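Local coordinates for putative GH105 family protein (Salmonella enterica subsp. enterica serovar Paratyphi A, PDB 3QWT) that is of unknown function but probably acts as a GH105 glycoside hydrolase on unsaturated uronyl-capped oligosaccharides, as relatives with this alpha/alpha toroid do, at residues T170-V175 with T238-D243; E18-R23 with G327-I332; I40-E43 with F47-R50; V71-M76 with D94-R99. All blocks are in the same frame, centred on the assembly; numbering follows the deposited sequence.

Contact 1 (T170-V175 with T238-D243); sequences TLMMTV and TIVIPD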
loop_
_atom_site.group_PDB
_atom_site.type_symbol
_atom_site.label_atom_id
_atom_site.label_comp_id
_atom_site.label_asym_id
_atom_site.label_seq_id
_atom_site.Cartn_x
_atom_site.Cartn_y
_atom_site.Cartn_z
ATOM N N THR A 170 15.236 -12.675 -33.561
ATOM C CA THR A 170 15.294 -11.503 -32.711
ATOM C C THR A 170 14.755 -11.846 -31.336
ATOM O O THR A 170 15.247 -11.329 -30.356
ATOM C CB THR A 170 14.504 -10.345 -33.311
ATOM O OG1 THR A 170 15.051 -10.031 -34.594
ATOM C CG2 THR A 170 14.567 -9.116 -32.423
ATOM N N LEU A 171 13.767 -12.737 -31.251
ATOM C CA LEU A 171 13.164 -12.970 -29.936
ATOM C C LEU A 171 14.159 -13.583 -28.959
ATOM O O LEU A 171 14.099 -13.309 -27.759
ATOM C CB LEU A 171 11.855 -13.777 -30.014
ATOM C CG LEU A 171 10.672 -12.967 -30.572
ATOM C CD1 LEU A 171 9.570 -13.869 -31.099
ATOM C CD2 LEU A 171 10.113 -11.990 -29.533
HETATM N N MSE A 172 15.084 -14.386 -29.480
HETATM C CA MSE A 172 16.065 -15.060 -28.646
HETATM C C MSE A 172 17.295 -14.187 -28.355
HETATM O O MSE A 172 17.782 -14.144 -27.216
HETATM C CB MSE A 172 16.505 -16.380 -29.299
HETATM C CG MSE A 172 17.607 -17.135 -28.561
HETATM SE SE MSE A 172 16.981 -17.970 -26.906
HETATM C CE MSE A 172 18.127 -17.005 -25.654
HETATM N N MSE A 173 17.790 -13.502 -29.383
HETATM C CA MSE A 173 19.070 -12.796 -29.303
HETATM C C MSE A 173 19.027 -11.405 -28.651
HETATM O O MSE A 173 20.058 -10.921 -28.190
HETATM C CB MSE A 173 19.685 -12.653 -30.686
HETATM C CG MSE A 173 19.667 -13.924 -31.517
HETATM SE SE MSE A 173 20.206 -15.517 -30.538
HETATM C CE MSE A 173 19.522 -16.817 -31.844
ATOM N N THR A 174 17.866 -10.751 -28.640
ATOM C CA THR A 174 17.764 -9.408 -28.052
ATOM C C THR A 174 16.569 -9.223 -27.124
ATOM O O THR A 174 16.697 -8.655 -26.046
ATOM C CB THR A 174 17.755 -8.294 -29.138
ATOM O OG1 THR A 174 19.056 -8.201 -29.716
ATOM C CG2 THR A 174 17.419 -6.937 -28.547
ATOM N N VAL A 175 15.399 -9.681 -27.534
ATOM C CA VAL A 175 14.256 -9.476 -26.676
ATOM C C VAL A 175 14.419 -10.138 -25.311
ATOM O O VAL A 175 14.258 -9.494 -24.287
ATOM C CB VAL A 175 12.945 -9.960 -27.286
ATOM C CG1 VAL A 175 11.803 -9.529 -26.369
ATOM C CG2 VAL A 175 12.772 -9.383 -28.668
ATOM N N THR A 238 9.762 -21.740 -29.212
ATOM C CA THR A 238 9.462 -22.780 -28.256
ATOM C C THR A 238 10.368 -22.635 -27.044
ATOM O O THR A 238 10.028 -23.082 -25.951
ATOM C CB THR A 238 9.691 -24.152 -28.855
ATOM O OG1 THR A 238 9.438 -24.093 -30.262
ATOM C CG2 THR A 238 8.768 -25.141 -28.211
ATOM N N ILE A 239 11.537 -22.036 -27.256
ATOM C CA ILE A 239 12.484 -21.784 -26.174
ATOM C C ILE A 239 12.123 -20.525 -25.400
ATOM O O ILE A 239 12.087 -20.536 -24.168
ATOM C CB ILE A 239 13.898 -21.598 -26.721
ATOM C CG1 ILE A 239 14.467 -22.947 -27.185
ATOM C CG2 ILE A 239 14.770 -20.945 -25.663
ATOM C CD1 ILE A 239 15.775 -22.857 -27.963
ATOM N N VAL A 240 11.843 -19.446 -26.135
ATOM C CA VAL A 240 11.703 -18.125 -25.540
ATOM C C VAL A 240 10.388 -17.938 -24.788
ATOM O O VAL A 240 10.360 -17.406 -23.676
ATOM C CB VAL A 240 11.827 -17.021 -26.599
ATOM C CG1 VAL A 240 11.371 -15.711 -26.035
ATOM C CG2 VAL A 240 13.245 -16.895 -27.063
ATOM N N ILE A 241 9.290 -18.363 -25.386
ATOM C CA ILE A 241 8.008 -18.148 -24.733
ATOM C C ILE A 241 8.005 -18.686 -23.290
ATOM O O ILE A 241 7.547 -18.007 -22.368
ATOM C CB ILE A 241 6.845 -18.723 -25.550
ATOM C CG1 ILE A 241 6.697 -17.921 -26.847
ATOM C CG2 ILE A 241 5.544 -18.675 -24.742
ATOM C CD1 ILE A 241 5.635 -18.444 -27.795
ATOM N N PRO A 242 8.522 -19.899 -23.089
ATOM C CA PRO A 242 8.480 -20.436 -21.733
ATOM C C PRO A 242 9.429 -19.676 -20.830
ATOM O O PRO A 242 9.089 -19.414 -19.675
ATOM C CB PRO A 242 8.958 -21.883 -21.918
ATOM C CG PRO A 242 8.599 -22.201 -23.317
ATOM C CD PRO A 242 8.862 -20.934 -24.076
ATOM N N ASP A 243 10.597 -19.309 -21.347
ATOM C CA ASP A 243 11.543 -18.567 -20.517
ATOM C C ASP A 243 11.039 -17.167 -20.219
ATOM O O ASP A 243 11.189 -16.663 -19.108
ATOM C CB ASP A 243 12.931 -18.548 -21.157
ATOM C CG ASP A 243 13.654 -19.880 -21.000
ATOM O OD1 ASP A 243 13.020 -20.876 -20.584
ATOM O OD2 ASP A 243 14.851 -19.930 -21.293
#
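Val240 and Met172 carry this contact, with Leu171 and Ile239 beside them. No hydrogen bond crosses between the two segments. Val240 presents its CG2 branch to the backbone of the other helix. That methyl lies 3.7 Å from Met172 CA and 3.8 Å from Leu171 O. Its sister branch CG1 is anti to the backbone N (chi1 167°) and turns to the Leu171 side, where it sits 4.5 Å from Leu171 CB. The valine fork thus spans two successive residues of segment 170-175.

Met172, present as selenomethionine, also leaves its helix with CG anti to the backbone N. The chain bends at chi2 (73°) and again at chi3, which sets SE against the CG2 methyls of Val240 and Ile239. SE is 3.9 Å from Val240 CG2 and also 3.9 Å from Ile239 CG2. One heavy atom therefore bridges two neighbouring branched side chains.

The axes of the two segments come within 9.4 Å, with their N-to-C directions 49° apart. This is close enough for the valine methyl to touch main chain directly. Neither helix is regular here. Segment 170-175 has a pi-type turn, in which Thr170 O accepts from both Thr174 N and Val175 N. Segment 238-243 is kinked at Pro242.

The contact is fully buried near the centre of the folded chain, in the helical core of the toroid. Phe198 of helix 188-205 touches both Leu171 and Val240. Tyr74 of helix 67-83 packs on Met172, and Tyr302 of helix 294-309 packs on Ile239.

Contact 2 (E18-R23 with G327-I332); sequences EHFIAR and GIVKHI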
loop_
_atom_site.group_PDB
_atom_site.type_symbol
_atom_site.label_atom_id
_atom_site.label_comp_id
_atom_site.label_asym_id
_atom_site.label_seq_id
_atom_site.Cartn_x
_atom_site.Cartn_y
_atom_site.Cartn_z
ATOM N N GLU A 18 10.644 -45.261 -16.094
ATOM C CA GLU A 18 11.338 -46.006 -17.131
ATOM C C GLU A 18 12.375 -45.119 -17.809
ATOM O O GLU A 18 12.160 -44.618 -18.911
ATOM C CB GLU A 18 10.345 -46.557 -18.158
ATOM C CG GLU A 18 10.969 -47.504 -19.180
ATOM C CD GLU A 18 11.009 -46.913 -20.581
ATOM O OE1 GLU A 18 10.100 -46.121 -20.919
ATOM O OE2 GLU A 18 11.951 -47.241 -21.340
ATOM N N HIS A 19 13.501 -44.915 -17.142
ATOM C CA HIS A 19 14.552 -44.099 -17.715
ATOM C C HIS A 19 15.348 -44.898 -18.722
ATOM O O HIS A 19 16.041 -45.857 -18.376
ATOM C CB HIS A 19 15.463 -43.540 -16.628
ATOM C CG HIS A 19 14.794 -42.532 -15.749
ATOM N ND1 HIS A 19 15.099 -42.388 -14.413
ATOM C CD2 HIS A 19 13.827 -41.622 -16.015
ATOM C CE1 HIS A 19 14.352 -41.431 -13.895
ATOM N NE2 HIS A 19 13.575 -40.948 -14.847
ATOM N N PHE A 20 15.241 -44.501 -19.980
ATOM C CA PHE A 20 15.978 -45.181 -21.022
ATOM C C PHE A 20 17.467 -44.908 -20.859
ATOM O O PHE A 20 18.297 -45.707 -21.277
ATOM C CB PHE A 20 15.471 -44.777 -22.409
ATOM C CG PHE A 20 15.923 -43.421 -22.862
ATOM C CD1 PHE A 20 17.019 -43.289 -23.687
ATOM C CD2 PHE A 20 15.232 -42.290 -22.499
ATOM C CE1 PHE A 20 17.422 -42.058 -24.121
ATOM C CE2 PHE A 20 15.633 -41.055 -22.939
ATOM C CZ PHE A 20 16.726 -40.938 -23.749
ATOM N N ILE A 21 17.800 -43.789 -20.223
ATOM C CA ILE A 21 19.201 -43.439 -20.004
ATOM C C ILE A 21 19.390 -42.994 -18.561
ATOM O O ILE A 21 18.548 -42.283 -18.018
ATOM C CB ILE A 21 19.646 -42.340 -20.995
ATOM C CG1 ILE A 21 21.132 -42.036 -20.845
ATOM C CG2 ILE A 21 18.769 -41.077 -20.860
ATOM C CD1 ILE A 21 21.579 -40.842 -21.657
ATOM N N ALA A 22 20.468 -43.421 -17.913
ATOM C CA ALA A 22 20.610 -43.129 -16.487
ATOM C C ALA A 22 21.079 -41.708 -16.222
ATOM O O ALA A 22 21.803 -41.125 -17.028
ATOM C CB ALA A 22 21.509 -44.121 -15.805
ATOM N N ARG A 23 20.656 -41.160 -15.083
ATOM C CA ARG A 23 20.997 -39.794 -14.734
ATOM C C ARG A 23 22.457 -39.452 -15.018
ATOM O O ARG A 23 22.755 -38.471 -15.700
ATOM C CB ARG A 23 20.701 -39.485 -13.262
ATOM C CG ARG A 23 20.914 -37.988 -12.935
ATOM C CD ARG A 23 20.820 -37.669 -11.466
ATOM N NE ARG A 23 21.854 -38.366 -10.715
ATOM C CZ ARG A 23 21.993 -38.294 -9.397
ATOM N NH1 ARG A 23 21.168 -37.542 -8.679
ATOM N NH2 ARG A 23 22.961 -38.971 -8.802
ATOM N N GLY A 327 15.970 -39.245 -29.771
ATOM C CA GLY A 327 16.582 -38.842 -31.023
ATOM C C GLY A 327 17.841 -38.004 -30.850
ATOM O O GLY A 327 18.844 -38.242 -31.535
ATOM N N ILE A 328 17.801 -37.026 -29.942
ATOM C CA ILE A 328 18.953 -36.143 -29.723
ATOM C C ILE A 328 20.158 -36.924 -29.222
ATOM O O ILE A 328 21.290 -36.693 -29.653
ATOM C CB ILE A 328 18.658 -34.999 -28.716
ATOM C CG1 ILE A 328 17.664 -33.986 -29.297
ATOM C CG2 ILE A 328 19.952 -34.273 -28.337
ATOM C CD1 ILE A 328 18.201 -33.275 -30.523
ATOM N N VAL A 329 19.916 -37.832 -28.287
ATOM C CA VAL A 329 20.994 -38.638 -27.762
ATOM C C VAL A 329 21.583 -39.477 -28.895
ATOM O O VAL A 329 22.799 -39.565 -29.031
ATOM C CB VAL A 329 20.528 -39.534 -26.604
ATOM C CG1 VAL A 329 21.599 -40.562 -26.261
ATOM C CG2 VAL A 329 20.199 -38.691 -25.393
ATOM N N LYS A 330 20.719 -40.060 -29.723
ATOM C CA LYS A 330 21.177 -40.837 -30.873
ATOM C C LYS A 330 22.102 -40.033 -31.779
ATOM O O LYS A 330 22.988 -40.594 -32.428
ATOM C CB LYS A 330 19.991 -41.372 -31.683
ATOM C CG LYS A 330 19.692 -42.850 -31.459
ATOM C CD LYS A 330 19.580 -43.183 -29.968
ATOM C CE LYS A 330 18.176 -42.929 -29.415
ATOM N NZ LYS A 330 18.154 -42.930 -27.923
ATOM N N HIS A 331 21.903 -38.720 -31.817
ATOM C CA HIS A 331 22.649 -37.880 -32.746
ATOM C C HIS A 331 23.866 -37.198 -32.134
ATOM O O HIS A 331 24.504 -36.362 -32.773
ATOM C CB HIS A 331 21.739 -36.833 -33.377
ATOM C CG HIS A 331 20.865 -37.370 -34.459
ATOM N ND1 HIS A 331 19.818 -38.231 -34.211
ATOM C CD2 HIS A 331 20.881 -37.172 -35.799
ATOM C CE1 HIS A 331 19.224 -38.537 -35.351
ATOM N NE2 HIS A 331 19.851 -37.908 -36.328
ATOM N N ILE A 332 24.181 -37.537 -30.894
ATOM C CA ILE A 332 25.407 -37.049 -30.291
ATOM C C ILE A 332 26.549 -38.037 -30.578
ATOM O O ILE A 332 26.493 -39.204 -30.183
ATOM C CB ILE A 332 25.220 -36.810 -28.790
ATOM C CG1 ILE A 332 24.072 -35.814 -28.562
ATOM C CG2 ILE A 332 26.504 -36.298 -28.167
ATOM C CD1 ILE A 332 23.851 -35.435 -27.107
#
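Phe20 lies in an irregular loop, while Val329 and Lys330 lie in the last turn of a helix that gives up helical backbone angles at His331. The Phe20 ring makes the main approach. Its CZ atom comes within 4.5 Å of Val329 CG2, which lies at the ring edge, near the ring plane. This is loose apolar contact.

Lys330 reaches the same ring with its far end. Its CB does not point at the loop, but the chain folds back through bends at chi2 (51°) and chi3 (85°). NZ ends 4.0 Å from Phe20 CE1, approaching the ring obliquely. The two side chains cross at a slant.

Phe20 also packs within its own segment. Ile21 CG2 lies 3.5 Å above one face of the ring, offset toward the rim. Ile21 thus lies on one face and Val329 at the edge.

The helix terminus is held by its own bonds. His331 ND1 donates to Gly327 O at 2.8 Å, with an N-H...O angle of 150°. The imidazole so folds back on the last turn. At the far end of the loop, Arg23 NH1 makes a hydrogen bond to Phe100 O of a second subunit.

This is a surface contact that lays the N-terminal loop on the end of helix 318-330. Phe20 also touches Glu322, Ile325 and Arg326 of that helix and Tyr376 of helix 363-377. Val329 packs on Leu29 of helix 23-37, which starts right after Ala22.

Contact 3 (I40-E43 with F47-R50); sequences IKDE and FLLR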
loop_
_atom_site.group_PDB
_atom_site.type_symbol
_atom_site.label_atom_id
_atom_site.label_comp_id
_atom_site.label_asym_id
_atom_site.label_seq_id
_atom_site.Cartn_x
_atom_site.Cartn_y
_atom_site.Cartn_z
ATOM N N ILE A 40 35.617 -26.524 -30.767
ATOM C CA ILE A 40 35.249 -26.434 -32.174
ATOM C C ILE A 40 36.240 -25.537 -32.905
ATOM O O ILE A 40 36.673 -24.516 -32.372
ATOM C CB ILE A 40 33.828 -25.874 -32.354
ATOM C CG1 ILE A 40 32.819 -26.717 -31.570
ATOM C CG2 ILE A 40 33.457 -25.826 -33.828
ATOM C CD1 ILE A 40 32.267 -27.887 -32.351
ATOM N N LYS A 41 36.603 -25.921 -34.125
ATOM C CA LYS A 41 37.579 -25.172 -34.888
ATOM C C LYS A 41 37.149 -25.155 -36.337
ATOM O O LYS A 41 36.799 -26.195 -36.897
ATOM C CB LYS A 41 38.954 -25.828 -34.754
ATOM C CG LYS A 41 40.099 -25.013 -35.310
ATOM C CD LYS A 41 41.414 -25.422 -34.656
ATOM C CE LYS A 41 42.268 -26.297 -35.570
ATOM N NZ LYS A 41 42.999 -25.510 -36.611
ATOM N N ASP A 42 37.143 -23.974 -36.942
ATOM C CA ASP A 42 36.980 -23.900 -38.381
ATOM C C ASP A 42 38.352 -24.078 -39.030
ATOM O O ASP A 42 39.155 -23.142 -39.077
ATOM C CB ASP A 42 36.344 -22.583 -38.811
ATOM C CG ASP A 42 36.018 -22.558 -40.293
ATOM O OD1 ASP A 42 36.089 -23.641 -40.928
ATOM O OD2 ASP A 42 35.687 -21.468 -40.817
ATOM N N GLU A 43 38.611 -25.298 -39.495
ATOM C CA GLU A 43 39.885 -25.666 -40.119
ATOM C C GLU A 43 40.081 -24.937 -41.442
ATOM O O GLU A 43 41.086 -24.256 -41.643
ATOM C CB GLU A 43 39.932 -27.176 -40.366
ATOM C CG GLU A 43 39.525 -28.030 -39.176
ATOM C CD GLU A 43 40.598 -28.082 -38.107
ATOM O OE1 GLU A 43 40.342 -28.671 -37.035
ATOM O OE2 GLU A 43 41.699 -27.537 -38.341
ATOM N N PHE A 47 33.971 -20.967 -42.941
ATOM C CA PHE A 47 32.737 -20.446 -42.345
ATOM C C PHE A 47 32.839 -19.027 -41.796
ATOM O O PHE A 47 31.826 -18.416 -41.470
ATOM C CB PHE A 47 32.219 -21.396 -41.270
ATOM C CG PHE A 47 31.738 -22.708 -41.814
ATOM C CD1 PHE A 47 30.615 -22.761 -42.616
ATOM C CD2 PHE A 47 32.406 -23.887 -41.521
ATOM C CE1 PHE A 47 30.164 -23.968 -43.126
ATOM C CE2 PHE A 47 31.956 -25.104 -42.026
ATOM C CZ PHE A 47 30.835 -25.143 -42.829
ATOM N N LEU A 48 34.064 -18.513 -41.713
ATOM C CA LEU A 48 34.331 -17.190 -41.156
ATOM C C LEU A 48 33.541 -16.058 -41.806
ATOM O O LEU A 48 33.433 -15.983 -43.030
ATOM C CB LEU A 48 35.816 -16.875 -41.274
ATOM C CG LEU A 48 36.727 -17.882 -40.587
ATOM C CD1 LEU A 48 38.163 -17.717 -41.081
ATOM C CD2 LEU A 48 36.620 -17.729 -39.067
ATOM N N LEU A 49 33.008 -15.170 -40.967
ATOM C CA LEU A 49 32.303 -13.981 -41.424
ATOM C C LEU A 49 33.305 -12.898 -41.760
ATOM O O LEU A 49 34.113 -12.511 -40.912
ATOM C CB LEU A 49 31.379 -13.470 -40.325
ATOM C CG LEU A 49 30.045 -12.802 -40.686
ATOM C CD1 LEU A 49 29.821 -11.568 -39.791
ATOM C CD2 LEU A 49 29.906 -12.444 -42.178
ATOM N N ARG A 50 33.249 -12.405 -42.991
ATOM C CA ARG A 50 34.199 -11.400 -43.452
ATOM C C ARG A 50 33.466 -10.134 -43.887
ATOM O O ARG A 50 32.467 -10.201 -44.603
ATOM C CB ARG A 50 35.059 -11.952 -44.600
ATOM C CG ARG A 50 35.054 -13.478 -44.713
ATOM C CD ARG A 50 36.060 -13.994 -45.748
ATOM N NE ARG A 50 37.431 -13.912 -45.252
ATOM C CZ ARG A 50 38.160 -14.956 -44.864
ATOM N NH1 ARG A 50 37.661 -16.185 -44.933
ATOM N NH2 ARG A 50 39.396 -14.768 -44.419
#
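The carboxylate of Asp42 and the ring of Phe47 meet with their planes 42° apart, neither stacked nor perpendicular. Asp42 OD1 lies 3.7 Å from Phe47 CD2, oblique to the ring. The other oxygen, OD2, does the bonding. It accepts from Phe47 N at 2.8 Å, with an N-H...O angle of 152°. The N-H comes to the syn side of OD2, 23° out of the carboxylate plane. Asp42 reaches it with CG anti to its own backbone N (chi1 -173°).

The side-chain-to-backbone bond spans five residues and closes a short loop between helix 23-37 and the two-stranded antiparallel sheet of 49-50 and 56-57.

OD2 also lies beside carbon atoms of the loop that leads into strand 49-50. Phe47 CB lies 3.5 Å from Asp42 OD2, and Leu48 CG 3.7 Å from it. Within the first segment, Lys41 NZ and Glu43 OE2 form a salt bridge of 3.0 Å. Lys60 touches both Asp42 and Phe47, and the Phe47 ring meets that of Phe343. Beyond them, Leu49 packs on Tyr6 of a third subunit, and Arg50 makes backbone hydrogen bonds to that subunit.

Contact 4 (V71-M76 with D94-R99); sequences VGLYGM and DWFADR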
loop_
_atom_site.group_PDB
_atom_site.type_symbol
_atom_site.label_atom_id
_atom_site.label_comp_id
_atom_site.label_asym_id
_atom_site.label_seq_id
_atom_site.Cartn_x
_atom_site.Cartn_y
_atom_site.Cartn_z
ATOM N N VAL A 71 23.966 -18.139 -27.479
ATOM C CA VAL A 71 23.198 -19.336 -27.204
ATOM C C VAL A 71 24.049 -20.331 -26.431
ATOM O O VAL A 71 23.591 -20.916 -25.449
ATOM C CB VAL A 71 22.653 -19.987 -28.494
ATOM C CG1 VAL A 71 21.978 -21.298 -28.161
ATOM C CG2 VAL A 71 21.664 -19.049 -29.170
ATOM N N GLY A 72 25.297 -20.502 -26.853
ATOM C CA GLY A 72 26.212 -21.374 -26.132
ATOM C C GLY A 72 26.283 -21.075 -24.639
ATOM O O GLY A 72 26.111 -21.963 -23.807
ATOM N N LEU A 73 26.532 -19.818 -24.289
ATOM C CA LEU A 73 26.649 -19.453 -22.880
ATOM C C LEU A 73 25.353 -19.756 -22.106
ATOM O O LEU A 73 25.386 -20.123 -20.934
ATOM C CB LEU A 73 27.044 -17.972 -22.722
ATOM C CG LEU A 73 28.418 -17.545 -23.290
ATOM C CD1 LEU A 73 28.426 -16.061 -23.669
ATOM C CD2 LEU A 73 29.572 -17.857 -22.323
ATOM N N TYR A 74 24.211 -19.595 -22.758
ATOM C CA TYR A 74 22.934 -19.767 -22.064
ATOM C C TYR A 74 22.707 -21.243 -21.727
ATOM O O TYR A 74 22.323 -21.595 -20.608
ATOM C CB TYR A 74 21.806 -19.216 -22.927
ATOM C CG TYR A 74 20.479 -19.064 -22.244
ATOM C CD1 TYR A 74 20.381 -18.459 -21.001
ATOM C CD2 TYR A 74 19.311 -19.490 -22.866
ATOM C CE1 TYR A 74 19.158 -18.303 -20.382
ATOM C CE2 TYR A 74 18.088 -19.337 -22.262
ATOM C CZ TYR A 74 18.013 -18.738 -21.014
ATOM O OH TYR A 74 16.791 -18.579 -20.403
ATOM N N GLY A 75 22.974 -22.113 -22.697
ATOM C CA GLY A 75 22.881 -23.542 -22.467
ATOM C C GLY A 75 23.776 -23.968 -21.315
ATOM O O GLY A 75 23.349 -24.688 -20.418
HETATM N N MSE A 76 25.025 -23.516 -21.338
HETATM C CA MSE A 76 25.942 -23.746 -20.224
HETATM C C MSE A 76 25.372 -23.206 -18.919
HETATM O O MSE A 76 25.418 -23.885 -17.883
HETATM C CB MSE A 76 27.291 -23.079 -20.493
HETATM C CG MSE A 76 28.111 -23.751 -21.576
HETATM SE SE MSE A 76 29.865 -22.886 -21.785
HETATM C CE MSE A 76 30.490 -23.888 -23.338
ATOM N N ASP A 94 35.242 -17.062 -17.988
ATOM C CA ASP A 94 36.408 -16.928 -18.851
ATOM C C ASP A 94 36.042 -16.333 -20.213
ATOM O O ASP A 94 36.725 -15.441 -20.696
ATOM C CB ASP A 94 37.127 -18.270 -19.037
ATOM C CG ASP A 94 37.886 -18.706 -17.798
ATOM O OD1 ASP A 94 38.087 -17.874 -16.887
ATOM O OD2 ASP A 94 38.284 -19.890 -17.745
ATOM N N TRP A 95 34.980 -16.830 -20.839
ATOM C CA TRP A 95 34.589 -16.275 -22.124
ATOM C C TRP A 95 34.383 -14.771 -22.001
ATOM O O TRP A 95 34.850 -13.996 -22.841
ATOM C CB TRP A 95 33.308 -16.916 -22.642
ATOM C CG TRP A 95 32.982 -16.518 -24.053
ATOM C CD1 TRP A 95 33.351 -17.184 -25.196
ATOM C CD2 TRP A 95 32.222 -15.379 -24.482
ATOM N NE1 TRP A 95 32.866 -16.532 -26.295
ATOM C CE2 TRP A 95 32.169 -15.423 -25.896
ATOM C CE3 TRP A 95 31.573 -14.329 -23.813
ATOM C CZ2 TRP A 95 31.495 -14.458 -26.657
ATOM C CZ3 TRP A 95 30.900 -13.370 -24.570
ATOM C CH2 TRP A 95 30.864 -13.446 -25.979
ATOM N N PHE A 96 33.664 -14.359 -20.967
ATOM C CA PHE A 96 33.416 -12.938 -20.764
ATOM C C PHE A 96 34.696 -12.154 -20.514
ATOM O O PHE A 96 34.880 -11.081 -21.072
ATOM C CB PHE A 96 32.409 -12.696 -19.638
ATOM C CG PHE A 96 30.988 -12.915 -20.056
ATOM C CD1 PHE A 96 30.449 -12.188 -21.101
ATOM C CD2 PHE A 96 30.195 -13.851 -19.414
ATOM C CE1 PHE A 96 29.145 -12.390 -21.510
ATOM C CE2 PHE A 96 28.887 -14.053 -19.810
ATOM C CZ PHE A 96 28.365 -13.323 -20.860
ATOM N N ALA A 97 35.578 -12.685 -19.679
ATOM C CA ALA A 97 36.814 -11.982 -19.361
ATOM C C ALA A 97 37.672 -11.834 -20.628
ATOM O O ALA A 97 38.182 -10.750 -20.947
ATOM C CB ALA A 97 37.568 -12.712 -18.271
ATOM N N ASP A 98 37.799 -12.923 -21.367
ATOM C CA ASP A 98 38.568 -12.907 -22.600
ATOM C C ASP A 98 38.006 -11.896 -23.593
ATOM O O ASP A 98 38.752 -11.112 -24.174
ATOM C CB ASP A 98 38.597 -14.306 -23.234
ATOM C CG ASP A 98 39.405 -15.307 -22.416
ATOM O OD1 ASP A 98 40.148 -14.880 -21.499
ATOM O OD2 ASP A 98 39.305 -16.518 -22.701
ATOM N N ARG A 99 36.694 -11.910 -23.798
ATOM C CA ARG A 99 36.098 -11.027 -24.792
ATOM C C ARG A 99 36.227 -9.574 -24.346
ATOM O O ARG A 99 36.399 -8.661 -25.154
ATOM C CB ARG A 99 34.623 -11.367 -25.000
ATOM C CG ARG A 99 34.332 -12.774 -25.496
ATOM C CD ARG A 99 34.762 -12.984 -26.938
ATOM N NE ARG A 99 36.201 -13.154 -27.083
ATOM C CZ ARG A 99 36.857 -14.290 -26.843
ATOM N NH1 ARG A 99 38.171 -14.351 -27.010
ATOM N NH2 ARG A 99 36.202 -15.359 -26.423
#
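Leu73 and Trp95 join the two arms of an alpha-helical hairpin, helices 67-83 and 86-102, which run in roughly opposite directions and are linked by a short turn. Leu73 is the one residue of segment 71-76 that touches segment 94-99. Its CD1 methyl lies over one face of the Trp95 indole. CD1 is 3.9 Å from the centroid of the six-membered ring and 22° off the ring normal, a CH-pi contact. The ring atom nearest to Leu73 CD1 is Trp95 CE3, at 3.6 Å. The other branch, Leu73 CD2, reaches the base of the tryptophan side chain, 3.9 Å from Trp95 CB. Leucine and indole cross at about a right angle.

Such helical hairpins build the alpha/alpha toroid of this family, and here one arm offers a leucine and the other a pair of aromatic rings, Trp95 and Phe96. The CZ of Phe96 comes within 3.9 Å of the same Leu73 CD1, in an oblique approach. Phe96 CD1 in turn lies at the edge of the indole, in its plane.

The opposite face of Trp95 carries Arg99 CG, 3.2 Å above the ring plane and over its centre. The indole is sandwiched between a leucine methyl and the CG of an arginine one turn on. With CG anti to the backbone N (chi1 -171°), the indole of Trp95 stands between Leu73 and Arg99. Trp62 and Trp65 add further rings around it. Leu73 also packs on Pro114 and Thr117 of helix 114-125. Arg99 pairs with Glu102 through NH1.

How the contacts relate
Contacts 1 and 4 are buried helix-helix packing; contacts 2 and 3 are at the surface. The buried pair is apolar across the interface, with methyls and selenium in contact 1 and a methyl over an indole in contact 4. They meet each other as well: Tyr74 OH and Asp243 OD2 are 2.5 Å apart, probably a hydrogen bond between helices 67-83 and 231-248. Contact 3 differs in depending on a carboxylate-to-backbone bond in a loop. Contact 2 is looser and joins the N-terminal loop to a helix end. Along the chain, contacts 1, 3 and 4 all fall inside the loop closed by contact 2.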